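Local atomic coordinates of GH18 chiitnase (Pseudoalteromonas aurantia, PDB entry 6K7Z), a protein that probably hydrolyses the internal beta-1,4-glycosidic bonds of chitin as an endochitinase of glycoside hydrolase family 18. Residues G45-T50 and T56-A61; L21-V26 and W260-D265; K71-F76 and D149-H154. All coordinates share one frame; numbering follows the deposited sequence.

Contact 1 of 3, residues G45-T50 and T56-A61; sequences GAIAAT and TNTIEA
Ile47 and Thr58 carry nearly all of this contact, set where a turn of the chain runs past the first turn of helix 56-67. Their methyl groups meet at Ile47 CG2 and Thr58 CG2, 4.0 Å apart, and CB of Ile47 stands behind at a similar distance from the same threonine methyl. The hydroxyl lies against the isoleucine main chain instead: Thr58 OG1 comes to 3.6 Å from Ile47 CA, with no hydrogen bond across the contact. Its polar partner is Thr55 OG1, just ahead of the helix. Threonine suits the place because one branch can pack as a hydrocarbon while the other is satisfied next door, although the residue is buried. With CG2 opposite the backbone N, the threonine points its methyl at the isoleucine. In Ile47, chi1 of 59° puts CG1 between N and the carbonyl carbon, and the longer branch carries CD1 away from the helix; the short branch, CG2, is left to face it. The turn holding Ile47 is a type I beta turn from Gly45 to Ala48, closed by Ala48 N to Gly45 O at 3.1 Å. Gly45 has a positive phi, 99°, at which a side chain would press on the preceding carbonyl oxygen. Ile47 also packs on Phe54 and Tyr8, and Thr58 on Leu15. The contact sets the loop between strands 41-43 and 53-54 against the start of helix 56-67, the helix of the beta-alpha-beta crossover from strand 25-33 to strand 71-77, outside the barrel.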
ATOM      1  N   GLY A  45       9.740 -11.491  -5.100  1.00 18.32           N
ATOM      2  CA  GLY A  45       8.406 -12.049  -5.226  1.00 17.42           C
ATOM      3  C   GLY A  45       8.199 -12.746  -6.558  1.00 18.44           C
ATOM      4  O   GLY A  45       9.085 -12.822  -7.412  1.00 15.00           O
ATOM      5  N   ALA A  46       6.981 -13.270  -6.727  1.00 14.87           N
ATOM      6  CA  ALA A  46       6.677 -14.052  -7.917  1.00 15.30           C
ATOM      7  C   ALA A  46       6.779 -13.240  -9.201  1.00 14.81           C
ATOM      8  O   ALA A  46       6.901 -13.824 -10.281  1.00 15.76           O
ATOM      9  CB  ALA A  46       5.280 -14.649  -7.794  1.00 18.22           C
ATOM     10  N   ILE A  47       6.719 -11.912  -9.117  1.00 11.83           N
ATOM     11  CA  ILE A  47       6.805 -11.104 -10.323  1.00 14.32           C
ATOM     12  C   ILE A  47       8.178 -11.170 -10.969  1.00 15.32           C
ATOM     13  O   ILE A  47       8.304 -10.866 -12.164  1.00 15.90           O
ATOM     14  CB  ILE A  47       6.463  -9.633 -10.025  1.00 13.25           C
ATOM     15  CG1 ILE A  47       7.416  -9.071  -8.964  1.00 13.65           C
ATOM     16  CG2 ILE A  47       4.979  -9.487  -9.651  1.00 13.95           C
ATOM     17  CD1 ILE A  47       7.078  -7.656  -8.519  1.00 14.96           C
ATOM     18  N   ALA A  48       9.218 -11.544 -10.223  1.00 14.80           N
ATOM     19  CA  ALA A  48      10.592 -11.355 -10.687  1.00 16.72           C
ATOM     20  C   ALA A  48      11.114 -12.575 -11.441  1.00 16.20           C
ATOM     21  O   ALA A  48      11.196 -13.675 -10.882  1.00 16.76           O
ATOM     22  CB  ALA A  48      11.515 -11.046  -9.510  1.00 18.80           C
ATOM     23  N   ALA A  49      11.488 -12.370 -12.703  1.00 15.20           N
ATOM     24  CA  ALA A  49      12.313 -13.355 -13.407  1.00 15.65           C
ATOM     25  C   ALA A  49      13.769 -13.244 -12.977  1.00 16.93           C
ATOM     26  O   ALA A  49      14.470 -14.256 -12.850  1.00 16.09           O
ATOM     27  CB  ALA A  49      12.191 -13.163 -14.914  1.00 16.40           C
ATOM     28  N   THR A  50      14.232 -12.011 -12.781  1.00 17.24           N
ATOM     29  CA  THR A  50      15.501 -11.698 -12.148  1.00 18.94           C
ATOM     30  C   THR A  50      15.288 -10.494 -11.248  1.00 18.92           C
ATOM     31  O   THR A  50      14.185  -9.951 -11.158  1.00 19.52           O
ATOM     32  CB  THR A  50      16.576 -11.344 -13.166  1.00 17.12           C
ATOM     33  OG1 THR A  50      16.201 -10.110 -13.787  1.00 16.93           O
ATOM     34  CG2 THR A  50      16.710 -12.435 -14.222  1.00 16.69           C
ATOM     35  N   THR A  56       7.710 -13.283 -17.974  1.00 18.83           N
ATOM     36  CA  THR A  56       6.863 -13.142 -19.155  1.00 19.54           C
ATOM     37  C   THR A  56       5.382 -13.146 -18.781  1.00 18.55           C
ATOM     38  O   THR A  56       4.605 -12.314 -19.266  1.00 18.73           O
ATOM     39  CB  THR A  56       7.175 -14.262 -20.150  1.00 24.05           C
ATOM     40  OG1 THR A  56       8.549 -14.161 -20.552  1.00 30.28           O
ATOM     41  CG2 THR A  56       6.292 -14.138 -21.374  1.00 23.18           C
ATOM     42  N   ASN A  57       4.973 -14.073 -17.913  1.00 18.86           N
ATOM     43  CA  ASN A  57       3.564 -14.146 -17.523  1.00 20.14           C
ATOM     44  C   ASN A  57       3.122 -12.873 -16.809  1.00 18.61           C
ATOM     45  O   ASN A  57       1.990 -12.403 -16.994  1.00 16.71           O
ATOM     46  CB  ASN A  57       3.317 -15.365 -16.633  1.00 22.14           C
ATOM     47  CG  ASN A  57       3.204 -16.660 -17.419  1.00 23.33           C
ATOM     48  OD1 ASN A  57       3.065 -16.647 -18.639  1.00 27.82           O
ATOM     49  ND2 ASN A  57       3.256 -17.787 -16.715  1.00 24.63           N
ATOM     50  N   THR A  58       3.997 -12.306 -15.977  1.00 15.41           N
ATOM     51  CA  THR A  58       3.652 -11.074 -15.273  1.00 14.89           C
ATOM     52  C   THR A  58       3.388  -9.949 -16.264  1.00 16.18           C
ATOM     53  O   THR A  58       2.358  -9.265 -16.195  1.00 14.12           O
ATOM     54  CB  THR A  58       4.778 -10.697 -14.310  1.00 12.45           C
ATOM     55  OG1 THR A  58       4.924 -11.720 -13.320  1.00 14.43           O
ATOM     56  CG2 THR A  58       4.514  -9.361 -13.642  1.00 12.47           C
ATOM     57  N   ILE A  59       4.303  -9.768 -17.217  1.00 16.10           N
ATOM     58  CA  ILE A  59       4.171  -8.701 -18.210  1.00 15.67           C
ATOM     59  C   ILE A  59       2.836  -8.804 -18.938  1.00 16.13           C
ATOM     60  O   ILE A  59       2.133  -7.806 -19.133  1.00 16.52           O
ATOM     61  CB  ILE A  59       5.356  -8.744 -19.192  1.00 18.52           C
ATOM     62  CG1 ILE A  59       6.656  -8.376 -18.464  1.00 19.08           C
ATOM     63  CG2 ILE A  59       5.105  -7.809 -20.355  1.00 18.47           C
ATOM     64  CD1 ILE A  59       7.924  -8.577 -19.301  1.00 18.47           C
ATOM     65  N   GLU A  60       2.458 -10.019 -19.340  1.00 17.87           N
ATOM     66  CA  GLU A  60       1.187 -10.186 -20.043  1.00 16.87           C
ATOM     67  C   GLU A  60       0.010  -9.944 -19.106  1.00 16.46           C
ATOM     68  O   GLU A  60      -0.965  -9.283 -19.480  1.00 16.02           O
ATOM     69  CB  GLU A  60       1.103 -11.581 -20.675  1.00 19.07           C
ATOM     70  CG  GLU A  60      -0.228 -11.901 -21.365  1.00 21.16           C
ATOM     71  CD  GLU A  60      -0.553 -10.994 -22.549  1.00 25.63           C
ATOM     72  OE1 GLU A  60       0.324 -10.229 -23.001  1.00 27.34           O
ATOM     73  OE2 GLU A  60      -1.706 -11.037 -23.034  1.00 26.16           O
ATOM     74  N   ALA A  61       0.097 -10.444 -17.874  1.00 14.22           N
ATOM     75  CA  ALA A  61      -1.003 -10.254 -16.933  1.00 14.31           C
ATOM     76  C   ALA A  61      -1.278  -8.775 -16.695  1.00 14.74           C
ATOM     77  O   ALA A  61      -2.441  -8.361 -16.596  1.00 14.97           O
ATOM     78  CB  ALA A  61      -0.691 -10.960 -15.615  1.00 15.03           C
TER

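Contact 2 of 3, residues L21-V26 and W260-D265; sequences LPYDVV and WQFSSD
Leu21 and Tyr23 stand on either side of Pro22 in the sequence, the centre of an inverse gamma turn, and both point toward Phe262; the turn's bond from Tyr23 N to Leu21 O is weak. The chain then enters strand 25-33. Opposite, the peptide bond between Trp260 and Gln261 is cis, and a 3-10 segment follows at 262-264, with Ser264 N bonded to Gln261 O and Asp265 N to Phe262 O. This tight winding brings Phe262 and Asp265 to the same side. Phe262, with CG opposite its backbone N (chi1 178°), sends its ring to Tyr23, whose CE2 lies at the phenylalanine edge, in the ring plane, 3.7 Å from Phe262 CD1. The two rings are tilted by 61° with centroids 5.9 Å apart, an oblique pair. Leu21 completes the apolar patch, its CD1 4.0 Å from Phe262 CE1. At the polar end a water bridges: it sits in the plane of the tyrosine ring, 2.6 Å from Tyr23 OH, and donates to Asp265 OD2 at 2.6 Å. Tyr23 OH is also hydrogen-bonded to Asn259 ND2. A phenylalanine in place of Tyr23 would probably keep the ring packing but leave the water and the Asn259 amide without their hydroxyl partner. The Asp265 carboxylate is held by the backbone N of Trp270 through OD1 and of Ile271 through OD2, at the start of helix 269-277. The contact joins the loop after the last barrel strand, 256-260, to the approach to strand 25-33. Tyrosine serves the apolar side with its ring and the buried polar side with its hydroxyl, and the amides and helix start would be expected to stabilise a negative charge on Asp265.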
ATOM      1  N   LEU A  21     -11.536 -10.607 -11.645  1.00 13.84           N
ATOM      2  CA  LEU A  21     -12.074 -10.427 -10.311  1.00 15.13           C
ATOM      3  C   LEU A  21     -12.348  -8.950 -10.058  1.00 13.88           C
ATOM      4  O   LEU A  21     -11.843  -8.085 -10.783  1.00 15.91           O
ATOM      5  CB  LEU A  21     -11.092 -10.988  -9.272  1.00 13.74           C
ATOM      6  CG  LEU A  21     -11.100 -12.514  -9.346  1.00 13.20           C
ATOM      7  CD1 LEU A  21      -9.907 -13.076  -8.583  1.00 14.40           C
ATOM      8  CD2 LEU A  21     -12.412 -13.057  -8.788  1.00 15.21           C
ATOM      9  N   PRO A  22     -13.162  -8.631  -9.082  1.00 15.50           N
ATOM     10  CA  PRO A  22     -13.566  -7.227  -8.881  1.00 14.49           C
ATOM     11  C   PRO A  22     -12.537  -6.423  -8.091  1.00 16.23           C
ATOM     12  O   PRO A  22     -12.833  -5.849  -7.029  1.00 19.99           O
ATOM     13  CB  PRO A  22     -14.903  -7.376  -8.143  1.00 17.27           C
ATOM     14  CG  PRO A  22     -14.755  -8.632  -7.370  1.00 14.29           C
ATOM     15  CD  PRO A  22     -13.920  -9.553  -8.211  1.00 13.10           C
ATOM     16  N   TYR A  23     -11.306  -6.392  -8.601  1.00 13.07           N
ATOM     17  CA  TYR A  23     -10.255  -5.520  -8.085  1.00 14.30           C
ATOM     18  C   TYR A  23     -10.153  -4.264  -8.931  1.00 14.71           C
ATOM     19  O   TYR A  23     -10.311  -4.309 -10.153  1.00 15.97           O
ATOM     20  CB  TYR A  23      -8.887  -6.208  -8.076  1.00 11.91           C
ATOM     21  CG  TYR A  23      -8.728  -7.206  -6.953  1.00 11.40           C
ATOM     22  CD1 TYR A  23      -8.673  -6.781  -5.631  1.00 12.03           C
ATOM     23  CD2 TYR A  23      -8.624  -8.569  -7.222  1.00 11.75           C
ATOM     24  CE1 TYR A  23      -8.540  -7.687  -4.594  1.00  9.56           C
ATOM     25  CE2 TYR A  23      -8.482  -9.486  -6.198  1.00 10.55           C
ATOM     26  CZ  TYR A  23      -8.438  -9.039  -4.888  1.00 11.22           C
ATOM     27  OH  TYR A  23      -8.296  -9.963  -3.874  1.00 12.76           O
ATOM     28  N   ASP A  24      -9.878  -3.144  -8.277  1.00 12.50           N
ATOM     29  CA  ASP A  24      -9.561  -1.926  -9.004  1.00 12.27           C
ATOM     30  C   ASP A  24      -8.069  -1.704  -9.150  1.00 14.32           C
ATOM     31  O   ASP A  24      -7.631  -1.155 -10.169  1.00 15.04           O
ATOM     32  CB  ASP A  24     -10.188  -0.718  -8.309  1.00 15.83           C
ATOM     33  CG  ASP A  24     -11.689  -0.799  -8.268  1.00 15.63           C
ATOM     34  OD1 ASP A  24     -12.299  -0.971  -9.347  1.00 19.71           O
ATOM     35  OD2 ASP A  24     -12.254  -0.711  -7.160  1.00 13.88           O
ATOM     36  N   VAL A  25      -7.281  -2.136  -8.169  1.00 12.13           N
ATOM     37  CA  VAL A  25      -5.847  -1.861  -8.131  1.00 10.18           C
ATOM     38  C   VAL A  25      -5.123  -3.113  -7.663  1.00 11.27           C
ATOM     39  O   VAL A  25      -5.526  -3.744  -6.681  1.00 10.87           O
ATOM     40  CB  VAL A  25      -5.520  -0.693  -7.179  1.00 12.82           C
ATOM     41  CG1 VAL A  25      -4.028  -0.392  -7.210  1.00 11.40           C
ATOM     42  CG2 VAL A  25      -6.330   0.543  -7.527  1.00 15.65           C
ATOM     43  N   VAL A  26      -4.035  -3.452  -8.341  1.00  8.78           N
ATOM     44  CA  VAL A  26      -3.156  -4.529  -7.914  1.00 10.61           C
ATOM     45  C   VAL A  26      -1.782  -3.930  -7.671  1.00  9.24           C
ATOM     46  O   VAL A  26      -1.210  -3.298  -8.568  1.00 13.20           O
ATOM     47  CB  VAL A  26      -3.093  -5.660  -8.949  1.00 10.21           C
ATOM     48  CG1 VAL A  26      -1.988  -6.632  -8.585  1.00 10.68           C
ATOM     49  CG2 VAL A  26      -4.448  -6.360  -9.029  1.00 11.98           C
ATOM     50  N   TRP A 260      -3.991  -8.189   2.109  1.00 10.03           N
ATOM     51  CA  TRP A 260      -2.747  -8.931   1.975  1.00 10.85           C
ATOM     52  C   TRP A 260      -3.151 -10.389   2.140  1.00 11.35           C
ATOM     53  O   TRP A 260      -3.658 -10.745   3.205  1.00 10.26           O
ATOM     54  CB  TRP A 260      -1.721  -8.518   3.047  1.00 10.96           C
ATOM     55  CG  TRP A 260      -0.425  -9.255   2.904  1.00 12.80           C
ATOM     56  CD1 TRP A 260      -0.103 -10.475   3.444  1.00 13.10           C
ATOM     57  CD2 TRP A 260       0.701  -8.854   2.116  1.00 12.10           C
ATOM     58  NE1 TRP A 260       1.170 -10.839   3.062  1.00 17.45           N
ATOM     59  CE2 TRP A 260       1.685  -9.861   2.245  1.00 14.16           C
ATOM     60  CE3 TRP A 260       0.983  -7.730   1.333  1.00 12.57           C
ATOM     61  CZ2 TRP A 260       2.930  -9.780   1.607  1.00 16.20           C
ATOM     62  CZ3 TRP A 260       2.210  -7.649   0.704  1.00 12.83           C
ATOM     63  CH2 TRP A 260       3.172  -8.669   0.840  1.00 14.82           C
ATOM     64  N   GLN A 261      -3.011 -11.224   1.118  1.00  9.89           N
ATOM     65  CA  GLN A 261      -2.545 -10.878  -0.217  1.00 11.34           C
ATOM     66  C   GLN A 261      -3.309 -11.735  -1.226  1.00  9.94           C
ATOM     67  O   GLN A 261      -3.987 -12.700  -0.844  1.00 11.84           O
ATOM     68  CB  GLN A 261      -1.033 -11.110  -0.353  1.00 11.43           C
ATOM     69  CG  GLN A 261      -0.592 -12.560  -0.097  1.00 12.70           C
ATOM     70  CD  GLN A 261       0.863 -12.801  -0.479  1.00 15.40           C
ATOM     71  OE1 GLN A 261       1.276 -12.509  -1.604  1.00 14.90           O
ATOM     72  NE2 GLN A 261       1.648 -13.319   0.464  1.00 16.22           N
ATOM     73  N   PHE A 262      -3.156 -11.397  -2.510  1.00 10.17           N
ATOM     74  CA  PHE A 262      -3.971 -11.983  -3.574  1.00 11.07           C
ATOM     75  C   PHE A 262      -3.966 -13.510  -3.550  1.00 10.91           C
ATOM     76  O   PHE A 262      -5.025 -14.151  -3.622  1.00 10.75           O
ATOM     77  CB  PHE A 262      -3.472 -11.463  -4.926  1.00 11.79           C
ATOM     78  CG  PHE A 262      -4.206 -12.038  -6.089  1.00 11.53           C
ATOM     79  CD1 PHE A 262      -5.484 -11.587  -6.410  1.00 11.55           C
ATOM     80  CD2 PHE A 262      -3.633 -13.045  -6.851  1.00 12.72           C
ATOM     81  CE1 PHE A 262      -6.174 -12.136  -7.476  1.00 13.35           C
ATOM     82  CE2 PHE A 262      -4.309 -13.591  -7.929  1.00 11.47           C
ATOM     83  CZ  PHE A 262      -5.574 -13.134  -8.250  1.00 12.14           C
ATOM     84  N   SER A 263      -2.785 -14.118  -3.475  1.00 10.37           N
ATOM     85  CA  SER A 263      -2.715 -15.568  -3.673  1.00 11.00           C
ATOM     86  C   SER A 263      -3.224 -16.362  -2.479  1.00 13.60           C
ATOM     87  O   SER A 263      -3.199 -17.601  -2.518  1.00 15.28           O
ATOM     88  CB  SER A 263      -1.282 -15.982  -3.995  1.00 13.65           C
ATOM     89  OG  SER A 263      -1.002 -15.728  -5.361  1.00 12.72           O
ATOM     90  N   SER A 264      -3.694 -15.698  -1.434  1.00 11.12           N
ATOM     91  CA  SER A 264      -4.309 -16.390  -0.311  1.00 13.20           C
ATOM     92  C   SER A 264      -5.814 -16.565  -0.472  1.00 13.98           C
ATOM     93  O   SER A 264      -6.433 -17.246   0.357  1.00 16.13           O
ATOM     94  CB  SER A 264      -4.043 -15.628   0.985  1.00 11.04           C
ATOM     95  OG  SER A 264      -2.668 -15.602   1.270  1.00 13.65           O
ATOM     96  N   ASP A 265      -6.412 -15.969  -1.498  1.00 12.09           N
ATOM     97  CA  ASP A 265      -7.867 -15.916  -1.655  1.00 11.99           C
ATOM     98  C   ASP A 265      -8.307 -16.956  -2.679  1.00 15.67           C
ATOM     99  O   ASP A 265      -8.238 -16.727  -3.887  1.00 20.33           O
ATOM    100  CB  ASP A 265      -8.320 -14.530  -2.079  1.00 12.32           C
ATOM    101  CG  ASP A 265      -9.805 -14.467  -2.326  1.00 14.77           C
ATOM    102  OD1 ASP A 265     -10.528 -15.384  -1.849  1.00 13.27           O
ATOM    103  OD2 ASP A 265     -10.252 -13.504  -2.979  1.00 12.17           O
TER
HETATM  104  O   HOH W   1      -8.703 -12.426  -4.711  1.00 12.28           O

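Contact 3 of 3, residues K71-F76 and D149-H154; sequences KVLISF and DYIISH
Leu73 and Ile151 meet as aliphatic chains, with the flat groups round about: the Trp183 side chain, from strand 183-187, touches both Ile151 and Ser153, and the His154 ring, on the other side of its strand, meets that of Tyr170 with planes at about 80°. Leu73 and Ile151 cross at about a right angle. Both leucine methyls do the touching, CD1 at 3.7 Å from Ile151 CG2 and CD2 at 3.8 Å from Ile151 CB, so the two methyls lie along the CB-CG2 bond of the isoleucine. Leu73 CD1 also lies 3.7 Å from Ser153 OG, whose hydrogen bond runs instead to Asp113 OD1. Lys71 likewise crosses Ile151 at about a right angle, its CD 3.9 Å from Ile151 CG1. A bend at chi2, -141°, helps bring the ammonium past that branch to a water, 3.5 Å from Lys71 NZ and only weakly bound, which donates to Asp149 O at 3.0 Å. Lysine fits here, since its methylenes cover the isoleucine while the charged end reaches the water. Strands 71-77 and 151-154 are not paired: strand 111-115 runs between them, and their axes, 8.5 Å apart at closest, diverge by 48°. Ser75 OG and Ser153 OG each bind one oxygen of Asp113, gripping its carboxylate from the strands on either side. This is as in the interior of a TIM barrel, where side chains of alternate strands meet in layers, and Asp113 and Asp115 belong to the DxxDxDxE motif that carries the catalytic residues in family 18.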
ATOM      1  N   LYS A  71      -5.793  -0.913 -12.424  1.00 13.51           N
ATOM      2  CA  LYS A  71      -4.519  -0.224 -12.305  1.00 16.61           C
ATOM      3  C   LYS A  71      -3.510  -1.122 -11.608  1.00 14.69           C
ATOM      4  O   LYS A  71      -3.844  -1.843 -10.667  1.00 13.97           O
ATOM      5  CB  LYS A  71      -4.668   1.099 -11.546  1.00 19.75           C
ATOM      6  CG  LYS A  71      -5.765   2.000 -12.107  1.00 23.67           C
ATOM      7  CD  LYS A  71      -5.349   3.457 -12.091  1.00 31.93           C
ATOM      8  CE  LYS A  71      -6.319   4.346 -12.871  1.00 34.88           C
ATOM      9  NZ  LYS A  71      -6.006   5.794 -12.674  1.00 38.03           N
ATOM     10  N   VAL A  72      -2.275  -1.076 -12.081  1.00 13.97           N
ATOM     11  CA  VAL A  72      -1.214  -1.944 -11.600  1.00 13.82           C
ATOM     12  C   VAL A  72      -0.078  -1.047 -11.157  1.00 11.86           C
ATOM     13  O   VAL A  72       0.469  -0.287 -11.969  1.00 12.57           O
ATOM     14  CB  VAL A  72      -0.738  -2.925 -12.680  1.00 13.42           C
ATOM     15  CG1 VAL A  72       0.269  -3.897 -12.092  1.00 11.42           C
ATOM     16  CG2 VAL A  72      -1.924  -3.665 -13.301  1.00 13.47           C
ATOM     17  N   LEU A  73       0.276  -1.135  -9.880  1.00 11.11           N
ATOM     18  CA  LEU A  73       1.349  -0.349  -9.293  1.00 11.41           C
ATOM     19  C   LEU A  73       2.499  -1.266  -8.906  1.00 12.07           C
ATOM     20  O   LEU A  73       2.303  -2.461  -8.652  1.00 11.22           O
ATOM     21  CB  LEU A  73       0.889   0.402  -8.038  1.00 10.67           C
ATOM     22  CG  LEU A  73      -0.439   1.157  -8.081  1.00 12.81           C
ATOM     23  CD1 LEU A  73      -0.596   1.983  -6.810  1.00 10.55           C
ATOM     24  CD2 LEU A  73      -0.536   2.045  -9.302  1.00 12.93           C
ATOM     25  N   ILE A  74       3.690  -0.699  -8.839  1.00 10.13           N
ATOM     26  CA  ILE A  74       4.802  -1.374  -8.192  1.00 10.10           C
ATOM     27  C   ILE A  74       4.853  -0.886  -6.751  1.00 11.13           C
ATOM     28  O   ILE A  74       4.757   0.320  -6.484  1.00 11.65           O
ATOM     29  CB  ILE A  74       6.130  -1.131  -8.941  1.00 13.05           C
ATOM     30  CG1 ILE A  74       7.257  -1.956  -8.315  1.00 12.07           C
ATOM     31  CG2 ILE A  74       6.504   0.366  -9.023  1.00 13.41           C
ATOM     32  CD1 ILE A  74       7.067  -3.463  -8.471  1.00 11.95           C
ATOM     33  N   SER A  75       4.917  -1.823  -5.809  1.00  9.48           N
ATOM     34  CA  SER A  75       5.034  -1.463  -4.406  1.00  7.67           C
ATOM     35  C   SER A  75       6.511  -1.413  -4.043  1.00 11.45           C
ATOM     36  O   SER A  75       7.229  -2.412  -4.183  1.00  9.44           O
ATOM     37  CB  SER A  75       4.292  -2.445  -3.507  1.00  9.20           C
ATOM     38  OG  SER A  75       4.286  -1.966  -2.177  1.00 13.01           O
ATOM     39  N   PHE A  76       6.948  -0.251  -3.568  1.00 10.94           N
ATOM     40  CA  PHE A  76       8.325  -0.023  -3.168  1.00 12.95           C
ATOM     41  C   PHE A  76       8.432  -0.115  -1.655  1.00 14.58           C
ATOM     42  O   PHE A  76       7.689   0.561  -0.930  1.00 11.47           O
ATOM     43  CB  PHE A  76       8.801   1.349  -3.627  1.00 14.15           C
ATOM     44  CG  PHE A  76      10.140   1.722  -3.075  1.00 15.69           C
ATOM     45  CD1 PHE A  76      11.275   1.037  -3.482  1.00 16.24           C
ATOM     46  CD2 PHE A  76      10.257   2.732  -2.136  1.00 16.17           C
ATOM     47  CE1 PHE A  76      12.514   1.372  -2.963  1.00 20.81           C
ATOM     48  CE2 PHE A  76      11.496   3.082  -1.618  1.00 18.70           C
ATOM     49  CZ  PHE A  76      12.624   2.398  -2.030  1.00 15.55           C
ATOM     50  N   ASP A 149      -2.874  10.848 -14.409  1.00 30.73           N
ATOM     51  CA  ASP A 149      -2.390   9.726 -15.159  1.00 30.47           C
ATOM     52  C   ASP A 149      -1.728   8.611 -14.357  1.00 30.09           C
ATOM     53  O   ASP A 149      -1.696   7.508 -14.802  1.00 25.57           O
ATOM     54  CB  ASP A 149      -1.340  10.225 -16.110  1.00 35.74           C
ATOM     55  CG  ASP A 149      -1.922  11.143 -17.220  1.00 42.24           C
ATOM     56  OD1 ASP A 149      -3.153  11.210 -17.351  1.00 43.76           O
ATOM     57  OD2 ASP A 149      -1.138  11.790 -17.920  1.00 43.83           O
ATOM     58  N   TYR A 150      -1.171   8.968 -13.206  1.00 22.69           N
ATOM     59  CA  TYR A 150      -0.431   8.034 -12.372  1.00 19.84           C
ATOM     60  C   TYR A 150      -0.938   8.082 -10.939  1.00 17.30           C
ATOM     61  O   TYR A 150      -1.455   9.099 -10.468  1.00 17.88           O
ATOM     62  CB  TYR A 150       1.068   8.337 -12.375  1.00 18.32           C
ATOM     63  CG  TYR A 150       1.726   8.087 -13.694  1.00 20.58           C
ATOM     64  CD1 TYR A 150       2.110   6.812 -14.055  1.00 18.29           C
ATOM     65  CD2 TYR A 150       1.980   9.126 -14.576  1.00 22.38           C
ATOM     66  CE1 TYR A 150       2.727   6.570 -15.252  1.00 23.39           C
ATOM     67  CE2 TYR A 150       2.590   8.886 -15.793  1.00 24.34           C
ATOM     68  CZ  TYR A 150       2.960   7.604 -16.121  1.00 22.87           C
ATOM     69  OH  TYR A 150       3.573   7.340 -17.323  1.00 27.86           O
ATOM     70  N   ILE A 151      -0.740   6.967 -10.243  1.00 16.40           N
ATOM     71  CA  ILE A 151      -1.163   6.789  -8.861  1.00 13.53           C
ATOM     72  C   ILE A 151       0.070   6.769  -7.975  1.00 14.40           C
ATOM     73  O   ILE A 151       1.079   6.136  -8.313  1.00 13.32           O
ATOM     74  CB  ILE A 151      -1.964   5.481  -8.693  1.00 13.51           C
ATOM     75  CG1 ILE A 151      -3.237   5.519  -9.536  1.00 18.10           C
ATOM     76  CG2 ILE A 151      -2.300   5.228  -7.220  1.00 13.52           C
ATOM     77  CD1 ILE A 151      -4.285   6.455  -8.996  1.00 20.32           C
ATOM     78  N   ILE A 152      -0.015   7.451  -6.836  1.00 13.35           N
ATOM     79  CA  ILE A 152       0.953   7.315  -5.752  1.00 12.19           C
ATOM     80  C   ILE A 152       0.146   7.005  -4.504  1.00 11.83           C
ATOM     81  O   ILE A 152      -0.631   7.847  -4.038  1.00 12.93           O
ATOM     82  CB  ILE A 152       1.807   8.573  -5.544  1.00 11.71           C
ATOM     83  CG1 ILE A 152       2.613   8.890  -6.804  1.00 13.94           C
ATOM     84  CG2 ILE A 152       2.764   8.372  -4.368  1.00 11.03           C
ATOM     85  CD1 ILE A 152       3.441  10.171  -6.686  1.00 16.53           C
ATOM     86  N   SER A 153       0.298   5.796  -3.983  1.00 10.79           N
ATOM     87  CA  SER A 153      -0.288   5.440  -2.701  1.00  8.41           C
ATOM     88  C   SER A 153       0.826   5.193  -1.696  1.00  9.73           C
ATOM     89  O   SER A 153       1.998   5.051  -2.060  1.00 11.01           O
ATOM     90  CB  SER A 153      -1.189   4.203  -2.836  1.00 10.59           C
ATOM     91  OG  SER A 153      -0.471   3.079  -3.308  1.00 11.10           O
ATOM     92  N   HIS A 154       0.455   5.214  -0.415  1.00  9.64           N
ATOM     93  CA  HIS A 154       1.295   4.773   0.694  1.00  9.46           C
ATOM     94  C   HIS A 154       0.528   3.711   1.466  1.00  9.12           C
ATOM     95  O   HIS A 154      -0.691   3.611   1.341  1.00 10.50           O
ATOM     96  CB  HIS A 154       1.656   5.914   1.660  1.00  7.95           C
ATOM     97  CG  HIS A 154       2.530   6.974   1.071  1.00  9.45           C
ATOM     98  ND1 HIS A 154       3.773   7.271   1.581  1.00 10.54           N
ATOM     99  CD2 HIS A 154       2.328   7.827   0.042  1.00 10.37           C
ATOM    100  CE1 HIS A 154       4.304   8.264   0.888  1.00 12.99           C
ATOM    101  NE2 HIS A 154       3.452   8.611  -0.059  1.00 12.39           N
TER
HETATM  102  O   HOH W   2      -3.299   4.991 -14.689  1.00 36.33           O

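How the contacts relate
The three contacts run from the barrel interior outward. Contact 3 lies inside the barrel, and contact 2 adjoins it through the sheet: Val26 N to Lys71 O at 2.8 Å and Asp24 O to Lys71 N at 2.9 Å are probable hydrogen bonds where the chain enters strand 25-33 beside strand 71-77. Contact 1 reaches contact 3 from outside, Ile47 CD1 lying 4.2 Å from Ile74 CD1, while contacts 1 and 2 do not touch. Centres are 15 to 17 Å apart. Contact 3 borders the probable catalytic motif through Asp113; the cis bond after Trp260 in contact 2 is consistent with the tryptophan ending the last barrel strand, which lines the substrate site in other family 18 chitinases.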